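Local coordinates for protein FOP (Homo sapiens, PDB 2D68) that forms homodimers through its N-terminal domain and is required for anchoring microtubules to centrosomes and for ciliation, at the interface of chains A and B. Numbering follows the deposited sequence. Chains: chain A/B, FOP.

The interface of chains A and B. Residues chain A 12, 17-18, 21; chain B 75-76, 79-80.
B:Leu76 reaches across the dimer interface to A:Phe12 and A:Asp17, joining the C-terminal helix of chain B (74-80) to helices 7-13 and 16-31 of chain A. The contact belongs to the FOP N-terminal dimerisation domain, an alpha-helical homodimer that includes a LisH motif, and A:Asp17, A:Gly18 and A:Val21 lie on helix 16-31, which spans the start of that motif. The side chain of B:Leu76 is extended towards chain A, its CG opposite the backbone N at chi1 -180°, and this brings B:Leu76 CD1 within 3.5 Å of A:Asp17 CB, the methylene of the acid. B:Leu76 CD1 also lies 4.0 Å from A:Phe12 CE1, and CD2 approaches this rim carbon as well, so the leucine fork meets the ring at one corner while the two side chains pass in opposite directions. The phenylalanine is itself braced within chain A: A:Gly18 CA sits over one face, near the rim, 3.4 Å above the A:Phe12 ring plane, and A:Val21 CG1 abuts the edge.

A:Val21 continues the close packing with both branches. A:Val21 CG1 touches B:Leu75 CB at 3.8 Å. A:Val21 CG2 rests on the turn of the partner helix, 3.6 Å from the backbone B:Leu75 O and also against B:Leu76 CA. It further meets B:Ile79 CG1, so that one methyl touches residues on successive turns of the partner helix.

Beyond the A:Asp17 methylene, at its carboxylate and the outer part of B:Arg80, the fit loosens and water enters. The oxygen of water 1 lies 2.6 Å from the carboxylate A:Asp17 OD1. This water oxygen is also 2.9 Å from the backbone carbonyl B:Ile79 O, linking the two chains. The other carboxylate oxygen, OD2, lies beside the backbone and first side-chain carbons of B:Arg80. B:Arg80 NE remains 6.3 Å from A:Asp17 OD2, a separation at which opposite charges may attract at long range without forming a salt bridge.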
# COMPACT_ATOMS: atom_id res chain seq x y z
N PHE A 12 9.34 -9.98 -7.22
CA PHE A 12 9.07 -9.17 -6.03
C PHE A 12 8.30 -9.95 -4.97
O PHE A 12 8.64 -9.91 -3.78
CB PHE A 12 8.29 -7.92 -6.44
CG PHE A 12 7.94 -6.99 -5.30
CD1 PHE A 12 8.87 -6.07 -4.83
CD2 PHE A 12 6.66 -7.00 -4.75
CE1 PHE A 12 8.55 -5.18 -3.80
CE2 PHE A 12 6.33 -6.11 -3.73
CZ PHE A 12 7.28 -5.21 -3.26
N ASP A 17 10.44 -9.15 1.88
CA ASP A 17 9.86 -7.81 2.01
C ASP A 17 8.75 -7.59 0.99
O ASP A 17 7.74 -6.94 1.28
CB ASP A 17 10.94 -6.73 1.90
CG ASP A 17 11.77 -6.60 3.15
OD1 ASP A 17 11.44 -7.20 4.18
OD2 ASP A 17 12.76 -5.85 3.08
N GLY A 18 8.92 -8.16 -0.20
CA GLY A 18 7.90 -8.02 -1.26
C GLY A 18 6.55 -8.61 -0.88
O GLY A 18 5.50 -7.98 -1.10
N VAL A 21 4.95 -6.30 1.62
CA VAL A 21 4.40 -5.11 0.96
C VAL A 21 3.06 -5.44 0.28
O VAL A 21 2.06 -4.74 0.48
CB VAL A 21 5.38 -4.51 -0.07
CG1 VAL A 21 4.69 -3.46 -0.92
CG2 VAL A 21 6.63 -3.92 0.67
N LEU B 75 7.02 1.65 -1.09
CA LEU B 75 6.66 0.84 0.08
C LEU B 75 7.70 -0.23 0.39
O LEU B 75 7.84 -0.66 1.53
CB LEU B 75 5.29 0.18 -0.12
CG LEU B 75 4.08 1.03 0.23
CD1 LEU B 75 2.78 0.36 -0.19
CD2 LEU B 75 4.06 1.36 1.74
N LEU B 76 8.44 -0.67 -0.63
CA LEU B 76 9.53 -1.61 -0.34
C LEU B 76 10.55 -0.98 0.62
O LEU B 76 11.03 -1.63 1.57
CB LEU B 76 10.21 -2.08 -1.62
CG LEU B 76 11.35 -3.06 -1.33
CD1 LEU B 76 10.88 -4.30 -0.63
CD2 LEU B 76 12.07 -3.42 -2.63
N ILE B 79 9.10 -0.61 4.12
CA ILE B 79 9.07 -1.86 4.87
C ILE B 79 10.47 -2.37 5.25
O ILE B 79 10.66 -2.92 6.34
CB ILE B 79 8.19 -2.91 4.15
CG1 ILE B 79 6.71 -2.50 4.22
CG2 ILE B 79 8.41 -4.30 4.74
CD1 ILE B 79 6.19 -2.15 5.62
N ARG B 80 11.47 -2.17 4.38
CA ARG B 80 12.85 -2.50 4.74
C ARG B 80 13.28 -1.79 6.03
O ARG B 80 13.98 -2.36 6.88
CB ARG B 80 13.80 -2.15 3.60
CG ARG B 80 15.25 -2.60 3.84
CD ARG B 80 16.15 -2.19 2.68
NE ARG B 80 16.39 -0.74 2.63
CZ ARG B 80 17.19 -0.09 3.47
NH1 ARG B 80 17.84 -0.75 4.43
NH2 ARG B 80 17.36 1.22 3.34
O HOH W 1 11.35 -5.77 6.35